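Side-chain contacts in DBF2 kinase activator protein MOB1 (Saccharomyces cerevisiae, PDB 2HJN), which binds and activates the protein kinase DBF2, allowing its phosphorylation by CDC15 in late anaphase as part of the mitotic exit network: residues A[225-228]-A[229-233]; A[128-132]-A[133-137]; A[82-85]-A[86-90]; A[189-192]-A[193-196]; A[147-150]-A[151-154]. One frame throughout, in Å; residues are numbered along the deposited sequence.

In the fold
Interaction 3 is the buried one, inside helix 75-97 near the middle of the chain, while the other four are partly buried and lie further out. Interaction 5, where helix 132-147 ends, touches it through F147; interaction 2 lies at the start of that same helix, beside the zinc site. Interaction 4, close to zinc ligand H188, shares with interaction 3 a contact to the second subunit. Interactions 1, 3 and 4 all pack on helix 198-214. Aromatic packing marks interactions 3 and 5, leucines and water-linked glutamates interaction 1, a serine N-cap interaction 2 and a Schellman end interaction 4, with interaction 5 adding a carboxylate-bound turn.

Interaction 1 (A[225-228]-A[229-233]); sequences PLLE and LVMEL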
# COMPACT_ATOMS: atom_id res chain seq x y z
N PRO A 225 -14.46 16.55 -11.03
CA PRO A 225 -15.51 16.09 -10.13
C PRO A 225 -15.13 16.19 -8.64
O PRO A 225 -16.03 16.11 -7.79
CB PRO A 225 -15.69 14.62 -10.53
CG PRO A 225 -14.29 14.21 -10.94
CD PRO A 225 -13.76 15.42 -11.68
N LEU A 226 -13.84 16.36 -8.32
CA LEU A 226 -13.44 16.40 -6.92
C LEU A 226 -13.46 17.83 -6.28
O LEU A 226 -13.02 18.00 -5.15
CB LEU A 226 -12.11 15.65 -6.67
CG LEU A 226 -11.99 14.12 -6.90
CD1 LEU A 226 -10.64 13.61 -6.40
CD2 LEU A 226 -13.14 13.34 -6.23
N LEU A 227 -13.97 18.83 -6.99
CA LEU A 227 -13.99 20.21 -6.45
C LEU A 227 -14.50 20.35 -5.03
O LEU A 227 -13.86 21.01 -4.25
CB LEU A 227 -14.73 21.20 -7.37
CG LEU A 227 -14.59 22.63 -6.83
CD1 LEU A 227 -13.12 23.10 -6.92
CD2 LEU A 227 -15.53 23.61 -7.49
N GLU A 228 -15.64 19.71 -4.69
CA GLU A 228 -16.20 19.75 -3.31
C GLU A 228 -15.30 19.06 -2.32
O GLU A 228 -15.12 19.51 -1.17
CB GLU A 228 -17.60 19.09 -3.23
CG GLU A 228 -18.24 19.15 -1.81
CD GLU A 228 -19.66 18.59 -1.74
OE1 GLU A 228 -20.16 18.07 -2.76
OE2 GLU A 228 -20.30 18.66 -0.65
N LEU A 229 -14.72 17.94 -2.75
CA LEU A 229 -13.75 17.22 -1.92
C LEU A 229 -12.58 18.15 -1.53
O LEU A 229 -12.19 18.26 -0.35
CB LEU A 229 -13.26 15.98 -2.70
CG LEU A 229 -12.91 14.68 -1.99
CD1 LEU A 229 -11.68 14.92 -1.24
CD2 LEU A 229 -14.00 14.31 -1.03
N VAL A 230 -12.02 18.81 -2.55
CA VAL A 230 -10.91 19.75 -2.34
C VAL A 230 -11.38 20.85 -1.37
O VAL A 230 -10.64 21.23 -0.46
CB VAL A 230 -10.41 20.40 -3.65
CG1 VAL A 230 -9.24 21.35 -3.36
CG2 VAL A 230 -9.99 19.34 -4.68
N MSE A 231 -12.59 21.38 -1.60
CA MSE A 231 -13.20 22.39 -0.69
C MSE A 231 -13.28 21.90 0.77
O MSE A 231 -13.06 22.68 1.69
CB MSE A 231 -14.62 22.79 -1.15
CG MSE A 231 -14.73 23.56 -2.45
SE MSE A 231 -14.03 25.38 -2.30
CE MSE A 231 -12.18 25.13 -3.02
N GLU A 232 -13.57 20.61 0.99
CA GLU A 232 -13.67 20.06 2.36
C GLU A 232 -12.32 19.63 2.98
O GLU A 232 -12.02 19.97 4.14
CB GLU A 232 -14.65 18.89 2.43
CG GLU A 232 -16.15 19.23 2.20
CD GLU A 232 -16.78 20.01 3.36
OE1 GLU A 232 -16.35 19.86 4.54
OE2 GLU A 232 -17.73 20.78 3.07
N LEU A 233 -11.53 18.89 2.19
CA LEU A 233 -10.26 18.30 2.64
C LEU A 233 -9.17 19.33 2.84
O LEU A 233 -8.47 19.29 3.86
CB LEU A 233 -9.70 17.24 1.66
CG LEU A 233 -10.28 15.84 1.53
CD1 LEU A 233 -9.14 14.82 1.38
CD2 LEU A 233 -11.21 15.45 2.68
O HOH W 1 -18.87 21.33 0.81
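L226 gives its carbonyl oxygen to V230 N, and this first i to i+4 bond of the turn is nearly straight (L226 O to V230 N 2.9 Å, 168° at the hydrogen). The next two steps repeat it: M231 N bonds to L227 O and E232 N to E228 O, the latter more bent (142° at the hydrogen). Three carbonyls in succession therefore each receive an amide of the following turn. L229 O continues the series and takes L233 N at 2.7 Å. This is the opening of helix 227-233, the last helix of the Mob1 chain, with L226 as its N-cap residue. Carbon atoms crowd the same acceptors. V230 CG2 comes to 3.3 Å from L226 O, and M231 CG, the start of a selenomethionine side chain bent at chi2 and chi3, lies 3.2 Å from L227 O. On the buried side, L226 CB and L229 CB meet at 4.1 Å; both leucines, with V230 and L233, pack on F205 of helix 198-214. On the exposed side E228 stretches out, its CG opposite the backbone N (chi1 -178°), while E232 is bent at chi2. A water joins the two carboxylates, donating firmly to E232 OE2 (2.6 Å from the water oxygen) and weakly to E228 OE2. The charged oxygens E228 OE2 and E232 OE2 themselves stay 5.0 Å apart, so the water probably eases the repulsion of two like charges one turn apart. E228 also touches V53, and E232 touches L57, both of helix 49-58.

Interaction 2 (A[128-132]-A[133-137]); sequences VSVSA and PKYVE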
# COMPACT_ATOMS: atom_id res chain seq x y z
N VAL A 128 -7.40 9.08 -27.14
CA VAL A 128 -8.49 8.13 -27.27
C VAL A 128 -8.95 7.52 -25.92
O VAL A 128 -8.22 7.56 -24.92
CB VAL A 128 -8.06 7.01 -28.28
CG1 VAL A 128 -7.74 7.64 -29.70
CG2 VAL A 128 -6.85 6.24 -27.79
N SER A 129 -10.17 6.99 -25.91
CA SER A 129 -10.69 6.12 -24.87
C SER A 129 -9.86 4.80 -24.69
O SER A 129 -9.52 4.09 -25.67
CB SER A 129 -12.17 5.83 -25.19
OG SER A 129 -12.71 4.75 -24.44
N VAL A 130 -9.49 4.52 -23.43
CA VAL A 130 -8.74 3.33 -23.01
C VAL A 130 -9.25 2.87 -21.63
O VAL A 130 -9.92 3.62 -20.91
CB VAL A 130 -7.15 3.58 -22.96
CG1 VAL A 130 -6.58 3.83 -24.34
CG2 VAL A 130 -6.76 4.72 -22.02
N SER A 131 -8.97 1.62 -21.25
CA SER A 131 -9.50 1.07 -19.95
C SER A 131 -8.75 1.81 -18.83
O SER A 131 -7.70 2.39 -19.11
CB SER A 131 -9.25 -0.44 -19.88
OG SER A 131 -7.87 -0.72 -19.70
N ALA A 132 -9.26 1.84 -17.60
CA ALA A 132 -8.58 2.63 -16.54
C ALA A 132 -7.16 2.08 -16.29
O ALA A 132 -6.22 2.83 -16.21
CB ALA A 132 -9.38 2.61 -15.23
N PRO A 133 -7.01 0.75 -16.15
CA PRO A 133 -5.61 0.31 -15.86
C PRO A 133 -4.60 0.53 -17.01
O PRO A 133 -3.41 0.73 -16.76
CB PRO A 133 -5.79 -1.16 -15.55
CG PRO A 133 -7.04 -1.55 -16.39
CD PRO A 133 -7.94 -0.38 -16.21
N LYS A 134 -5.05 0.50 -18.28
CA LYS A 134 -4.19 0.86 -19.39
C LYS A 134 -3.78 2.32 -19.33
O LYS A 134 -2.62 2.61 -19.54
CB LYS A 134 -4.86 0.56 -20.76
CG LYS A 134 -3.97 0.89 -21.98
CD LYS A 134 -2.95 -0.26 -22.12
CE LYS A 134 -2.21 -0.25 -23.41
NZ LYS A 134 -1.54 -1.57 -23.53
N TYR A 135 -4.75 3.20 -19.08
CA TYR A 135 -4.54 4.62 -18.87
C TYR A 135 -3.48 4.88 -17.76
O TYR A 135 -2.48 5.58 -17.98
CB TYR A 135 -5.87 5.30 -18.47
CG TYR A 135 -5.69 6.80 -18.34
CD1 TYR A 135 -5.06 7.34 -17.22
CD2 TYR A 135 -6.08 7.67 -19.35
CE1 TYR A 135 -4.85 8.67 -17.08
CE2 TYR A 135 -5.88 9.05 -19.21
CZ TYR A 135 -5.24 9.53 -18.06
OH TYR A 135 -4.98 10.86 -17.85
N VAL A 136 -3.71 4.27 -16.60
CA VAL A 136 -2.86 4.50 -15.42
C VAL A 136 -1.43 4.01 -15.66
O VAL A 136 -0.46 4.75 -15.46
CB VAL A 136 -3.51 3.90 -14.13
CG1 VAL A 136 -2.56 4.09 -12.87
CG2 VAL A 136 -4.83 4.60 -13.87
N GLU A 137 -1.33 2.81 -16.23
CA GLU A 137 -0.05 2.28 -16.65
C GLU A 137 0.73 3.21 -17.56
O GLU A 137 1.89 3.51 -17.28
CB GLU A 137 -0.25 0.88 -17.29
CG GLU A 137 1.03 0.20 -17.79
CD GLU A 137 1.90 -0.37 -16.68
OE1 GLU A 137 1.34 -0.84 -15.70
OE2 GLU A 137 3.16 -0.38 -16.80
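S131 caps the start of helix 132-147: its OG accepts from K134 N in a weak bond, S131 OG to K134 N being 3.4 Å. The hydroxyl can do this because it sits between its own backbone N and carbonyl carbon (chi1 72°), turned over the first helical turn. The carbonyl of S131 takes an almost linear bond from Y135 N, S131 O to Y135 N being 3.1 Å (172° at the hydrogen). V136 N follows with a bond to A132 O. The tight part of the contact is on the A132 and P133 side, where A132 CB and P133 CD are only 3.5 Å apart and P133 CG lies 3.5 Å from S131 OG. Replacing P133 with a glycine would probably open a gap beside the S131 hydroxyl and leave the backbone of this first turn freer to rotate. On the other flank V130 CG2 comes up to Y135 CB at 3.7 Å and stands at the edge of the tyrosine ring, near its plane, the two side chains crossing at about a right angle. The looser side belongs to K134: its exposed chain bends at chi2 and leads away from the loop after CB has passed S131 OG, and V130 CB comes no nearer to K134 CG than 4.3 Å. At the buried end A132 packs against the zinc ligands C101, C106 and H183, and its backbone bonds to C106. The start of helix 132-147 thus rests on helix 165-187, through A132 on H183 and Y135 on R179, while V128 is tied by its backbone to W119, just beyond strand 115-117.

Interaction 3 (A[82-85]-A[86-90]); sequences HCVD and FYNQI
F86 swings its ring back along the helix toward H82, CG lying opposite its own carbonyl carbon (chi1 -70°), so that H82 O comes to rest over one face of the ring. This buried stretch of helix 75-97 lies near the centre of the Mob1 chain. H82 O is met twice: F86 N bonds to it at 2.9 Å, and F86 CD2 of the ring approaches to 3.1 Å. Further along the ring, F86 CE2 reaches H82 CB at 4.1 Å. Outside the turn, H207, F208 and F211 of helix 198-214 meet F86 edge-to-face, and H82 stacks with F211, which makes this side of the helix an aromatic one. Y87 turns the other way, with CG opposite its backbone N (chi1 162°), sending its ring toward helix 132-147; its hydroxyl bonds to S29 O and R141 NH2. The backbone ladder continues with Y87 N to C83 O, N88 N to V84 O and Q89 N to D85 O. Two further polar ends find partners farther off, N88 ND2 on Q31 O and Q89 OE1 on S204 OG. N88 and Q89 also pack on E194 and N196 of the second subunit. V84 and N88 lie side by side and point the same way, V84 CG1 standing 4.1 Å from N88 ND2.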
# COMPACT_ATOMS: atom_id res chain seq x y z
N HIS A 82 9.08 17.30 -4.57
CA HIS A 82 7.71 16.94 -4.27
C HIS A 82 6.94 16.27 -5.38
O HIS A 82 6.04 15.50 -5.09
CB HIS A 82 6.93 18.13 -3.71
CG HIS A 82 7.45 18.56 -2.38
ND1 HIS A 82 6.95 18.08 -1.19
CD2 HIS A 82 8.51 19.34 -2.06
CE1 HIS A 82 7.65 18.58 -0.19
NE2 HIS A 82 8.60 19.35 -0.69
N CYS A 83 7.25 16.58 -6.65
CA CYS A 83 6.60 15.91 -7.77
C CYS A 83 6.94 14.40 -7.78
O CYS A 83 6.06 13.57 -7.94
CB CYS A 83 6.98 16.62 -9.09
SG CYS A 83 6.04 16.12 -10.54
N VAL A 84 8.21 14.02 -7.58
CA VAL A 84 8.58 12.59 -7.47
C VAL A 84 7.94 11.94 -6.22
O VAL A 84 7.44 10.81 -6.30
CB VAL A 84 10.10 12.34 -7.47
CG1 VAL A 84 10.43 10.89 -7.16
CG2 VAL A 84 10.75 12.79 -8.81
N ASP A 85 7.94 12.65 -5.09
CA ASP A 85 7.23 12.16 -3.89
C ASP A 85 5.72 11.94 -4.13
O ASP A 85 5.17 10.98 -3.61
CB ASP A 85 7.37 13.13 -2.72
CG ASP A 85 8.81 13.21 -2.15
OD1 ASP A 85 9.66 12.29 -2.44
OD2 ASP A 85 9.07 14.19 -1.40
N PHE A 86 5.05 12.82 -4.86
CA PHE A 86 3.60 12.62 -5.10
C PHE A 86 3.30 11.42 -6.00
O PHE A 86 2.33 10.66 -5.80
CB PHE A 86 2.96 13.88 -5.67
CG PHE A 86 2.86 15.02 -4.68
CD1 PHE A 86 2.61 14.77 -3.34
CD2 PHE A 86 3.04 16.33 -5.09
CE1 PHE A 86 2.54 15.82 -2.41
CE2 PHE A 86 2.96 17.40 -4.16
CZ PHE A 86 2.73 17.15 -2.83
N TYR A 87 4.17 11.25 -6.97
CA TYR A 87 4.11 10.08 -7.87
C TYR A 87 4.23 8.80 -7.01
O TYR A 87 3.50 7.82 -7.19
CB TYR A 87 5.27 10.12 -8.90
CG TYR A 87 5.49 8.75 -9.52
CD1 TYR A 87 4.86 8.43 -10.72
CD2 TYR A 87 6.28 7.77 -8.89
CE1 TYR A 87 5.02 7.19 -11.32
CE2 TYR A 87 6.42 6.49 -9.48
CZ TYR A 87 5.77 6.23 -10.70
OH TYR A 87 5.81 5.02 -11.33
N ASN A 88 5.15 8.82 -6.06
CA ASN A 88 5.38 7.62 -5.26
C ASN A 88 4.20 7.29 -4.31
O ASN A 88 3.88 6.11 -4.11
CB ASN A 88 6.75 7.71 -4.48
CG ASN A 88 7.98 7.31 -5.30
OD1 ASN A 88 7.90 6.55 -6.26
ND2 ASN A 88 9.17 7.77 -4.86
N GLN A 89 3.55 8.30 -3.73
CA GLN A 89 2.31 8.08 -2.94
C GLN A 89 1.18 7.50 -3.81
O GLN A 89 0.43 6.59 -3.38
CB GLN A 89 1.88 9.41 -2.24
CG GLN A 89 2.95 9.89 -1.20
CD GLN A 89 2.66 11.24 -0.61
OE1 GLN A 89 1.49 11.65 -0.53
NE2 GLN A 89 3.72 11.97 -0.17
N ILE A 90 1.06 7.98 -5.06
CA ILE A 90 -0.06 7.52 -5.97
C ILE A 90 0.24 6.08 -6.45
O ILE A 90 -0.63 5.23 -6.46
CB ILE A 90 -0.23 8.49 -7.16
CG1 ILE A 90 -0.85 9.80 -6.71
CG2 ILE A 90 -1.12 7.87 -8.24
CD1 ILE A 90 -0.61 10.99 -7.77
O HOH W 2 8.86 9.14 -1.99

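Interaction 4 (A[189-192]-A[193-196]); sequences FNEI and LELN
F189, buried, meets the partly exposed L193 one turn on in helix 189-194, a short helix that follows the zinc ligand H188 and ends in a Schellman motif. The backbone bonds come first. L193 N reaches F189 O at 3.0 Å and E194 N reaches N190 O at the same length, both nearly straight. The series then loosens: L195 N lies 3.3 Å from E191 O with a bent bond (138° at the hydrogen) and shares itself with I192 O in a weak one. N196, with positive phi (64°), breaks the helix and turns its own N back to L193 O. Apolar packing is the second kind. L193 CD1 lies 4.2 Å from F189 CE2 of the ring, both side chains carrying CG opposite the backbone N (F189 chi1 -166°); both also rest on Q198 of helix 198-214, and F189 reaches M55 and T56 of helix 49-58. I192 faces S96 and I97 of helix 75-97. L195 lays its CG 3.6 Å from E191 O. Charged groups make the third kind. E191 OE1 hydrogen-bonds H188 ND1, so this carboxylate is a second-shell partner of the zinc ligand and may hold and polarise its imidazole. E194 OE1 hydrogen-bonds NE2 of H30 of the second subunit. The charged atoms of the two glutamates do not meet: E191 OE2 and E194 OE2 are 6.2 Å apart.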
# COMPACT_ATOMS: atom_id res chain seq x y z
N PHE A 189 -13.08 3.57 -3.87
CA PHE A 189 -12.95 3.97 -2.44
C PHE A 189 -13.33 2.86 -1.47
O PHE A 189 -12.74 2.80 -0.39
CB PHE A 189 -13.71 5.24 -2.11
CG PHE A 189 -13.36 5.88 -0.75
CD1 PHE A 189 -12.27 6.77 -0.62
CD2 PHE A 189 -14.17 5.67 0.39
CE1 PHE A 189 -11.95 7.35 0.64
CE2 PHE A 189 -13.83 6.25 1.62
CZ PHE A 189 -12.74 7.09 1.75
N ASN A 190 -14.33 2.04 -1.81
CA ASN A 190 -14.73 0.89 -0.95
C ASN A 190 -13.60 -0.06 -0.61
O ASN A 190 -13.57 -0.67 0.46
CB ASN A 190 -15.94 0.07 -1.48
CG ASN A 190 -15.94 -0.16 -3.02
OD1 ASN A 190 -16.99 -0.52 -3.58
ND2 ASN A 190 -14.78 0.03 -3.71
N GLU A 191 -12.65 -0.17 -1.53
CA GLU A 191 -11.55 -1.15 -1.41
C GLU A 191 -10.45 -0.53 -0.56
O GLU A 191 -9.82 -1.19 0.22
CB GLU A 191 -11.07 -1.56 -2.80
CG GLU A 191 -12.05 -2.54 -3.53
CD GLU A 191 -12.43 -2.10 -4.94
OE1 GLU A 191 -11.94 -1.07 -5.42
OE2 GLU A 191 -13.24 -2.79 -5.60
N ILE A 192 -10.28 0.77 -0.70
CA ILE A 192 -9.34 1.54 0.08
C ILE A 192 -9.76 1.43 1.58
O ILE A 192 -8.94 1.18 2.47
CB ILE A 192 -9.30 3.03 -0.45
CG1 ILE A 192 -8.48 3.15 -1.78
CG2 ILE A 192 -8.86 4.08 0.67
CD1 ILE A 192 -7.01 2.67 -1.59
N LEU A 193 -11.06 1.60 1.81
CA LEU A 193 -11.70 1.44 3.13
C LEU A 193 -11.54 0.04 3.73
O LEU A 193 -11.19 -0.10 4.92
CB LEU A 193 -13.21 1.79 2.96
CG LEU A 193 -14.07 2.31 4.12
CD1 LEU A 193 -13.43 3.50 4.76
CD2 LEU A 193 -15.48 2.68 3.61
N GLU A 194 -11.84 -1.00 2.95
CA GLU A 194 -11.53 -2.41 3.34
C GLU A 194 -10.09 -2.62 3.91
O GLU A 194 -9.87 -3.43 4.83
CB GLU A 194 -11.74 -3.31 2.12
CG GLU A 194 -11.65 -4.82 2.32
CD GLU A 194 -11.19 -5.61 1.04
OE1 GLU A 194 -10.42 -6.59 1.26
OE2 GLU A 194 -11.58 -5.28 -0.15
N LEU A 195 -9.12 -1.88 3.35
CA LEU A 195 -7.71 -2.01 3.72
C LEU A 195 -7.28 -0.95 4.76
O LEU A 195 -6.10 -0.85 5.13
CB LEU A 195 -6.85 -1.92 2.46
CG LEU A 195 -6.99 -3.04 1.41
CD1 LEU A 195 -6.26 -2.68 0.12
CD2 LEU A 195 -6.48 -4.39 2.01
N ASN A 196 -8.25 -0.16 5.21
CA ASN A 196 -8.02 0.86 6.25
C ASN A 196 -7.04 1.94 5.75
O ASN A 196 -6.25 2.44 6.51
CB ASN A 196 -7.58 0.23 7.60
CG ASN A 196 -8.49 -0.93 8.04
OD1 ASN A 196 -9.72 -0.80 8.09
ND2 ASN A 196 -7.87 -2.10 8.33

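Interaction 5 (A[147-150]-A[151-154]); sequences FDDE and SLFP
The rings of F147 and F153 pack edge-to-face: the CD2 edge of F147 stands over one face of F153, toward its rim, F147 CD2 to F153 CZ being 3.7 Å. With planes at 86° and centroids 5.2 Å apart, the pair is T-shaped. F153 also meets F165 edge-to-face and packs on I170 and I173 of helix 165-187, while F147 touches C83 and V84 of helix 75-97. Hydrogen bonds gather on D149. Its OD1 receives S151 N at 3.1 Å and S151 OG at 2.9 Å, both from the same face of the carboxylate and well above its plane. The ring closed by D149 OD1 and S151 N is an Asx turn, and it lies early in the loop between helices 132-147 and 165-187. D149 O serves a second pair of donors, F153 N almost in line with the carbonyl and L152 N from above its plane (D149 O to L152 N 2.9 Å). With an alanine in place of D149 there is no carboxylate for S151, whose hydroxyl would probably be set free to turn and whose amide is likely to be left without that partner. S151 has been seen phosphorylated in this protein but carries no phosphate in this structure. A water donates to F147 O, 2.8 Å from it, and to F153 O, and E150 OE1 bonds to S155 N. Van der Waals contact adds L152 CD1 beside D149 OD2 at 3.6 Å, with L152 also on V169 of helix 165-187. E150 folds back at chi2, which brings E150 OE1 to 3.3 Å from P154 CA.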
# COMPACT_ATOMS: atom_id res chain seq x y z
N PHE A 147 10.93 11.85 -15.27
CA PHE A 147 11.87 11.92 -14.10
C PHE A 147 13.27 11.44 -14.52
O PHE A 147 14.30 11.89 -14.00
CB PHE A 147 11.37 11.08 -12.90
CG PHE A 147 10.03 11.50 -12.34
CD1 PHE A 147 9.08 10.53 -11.96
CD2 PHE A 147 9.68 12.86 -12.22
CE1 PHE A 147 7.83 10.90 -11.45
CE2 PHE A 147 8.41 13.24 -11.72
CZ PHE A 147 7.47 12.22 -11.32
N ASP A 148 13.31 10.50 -15.46
CA ASP A 148 14.59 9.84 -15.83
C ASP A 148 15.33 10.59 -16.97
O ASP A 148 16.43 10.19 -17.40
CB ASP A 148 14.32 8.38 -16.23
CG ASP A 148 14.11 7.45 -15.05
OD1 ASP A 148 14.36 7.84 -13.88
OD2 ASP A 148 13.71 6.31 -15.29
N ASP A 149 14.73 11.67 -17.44
CA ASP A 149 15.28 12.45 -18.57
C ASP A 149 16.13 13.58 -18.01
O ASP A 149 15.61 14.52 -17.45
CB ASP A 149 14.13 12.97 -19.45
CG ASP A 149 14.59 13.80 -20.65
OD1 ASP A 149 15.80 14.19 -20.71
OD2 ASP A 149 13.71 14.12 -21.49
N GLU A 150 17.45 13.42 -18.11
CA GLU A 150 18.46 14.37 -17.58
C GLU A 150 18.31 15.85 -18.03
O GLU A 150 18.69 16.78 -17.29
CB GLU A 150 19.87 13.84 -17.90
CG GLU A 150 21.00 14.66 -17.35
CD GLU A 150 21.19 14.50 -15.87
OE1 GLU A 150 21.53 15.50 -15.18
OE2 GLU A 150 21.01 13.37 -15.38
N SER A 151 17.72 16.06 -19.20
CA SER A 151 17.47 17.42 -19.70
C SER A 151 16.24 18.09 -19.05
O SER A 151 15.97 19.28 -19.30
CB SER A 151 17.27 17.39 -21.23
OG SER A 151 15.94 16.96 -21.60
N LEU A 152 15.47 17.32 -18.26
CA LEU A 152 14.29 17.86 -17.62
C LEU A 152 14.54 17.90 -16.13
O LEU A 152 14.41 18.95 -15.50
CB LEU A 152 13.03 17.04 -17.98
CG LEU A 152 12.57 17.03 -19.45
CD1 LEU A 152 11.36 16.12 -19.64
CD2 LEU A 152 12.30 18.45 -20.09
N PHE A 153 14.94 16.74 -15.59
CA PHE A 153 15.21 16.54 -14.20
C PHE A 153 16.70 16.21 -14.05
O PHE A 153 17.09 15.05 -14.19
CB PHE A 153 14.32 15.39 -13.68
CG PHE A 153 12.87 15.79 -13.42
CD1 PHE A 153 11.93 15.79 -14.44
CD2 PHE A 153 12.44 16.09 -12.13
CE1 PHE A 153 10.56 16.15 -14.20
CE2 PHE A 153 11.10 16.44 -11.88
CZ PHE A 153 10.16 16.48 -12.94
N PRO A 154 17.54 17.23 -13.82
CA PRO A 154 18.98 16.96 -13.76
C PRO A 154 19.33 15.93 -12.67
O PRO A 154 18.87 16.05 -11.52
CB PRO A 154 19.59 18.34 -13.47
CG PRO A 154 18.44 19.23 -13.09
CD PRO A 154 17.22 18.65 -13.63
O HOH W 3 16.95 12.57 -14.34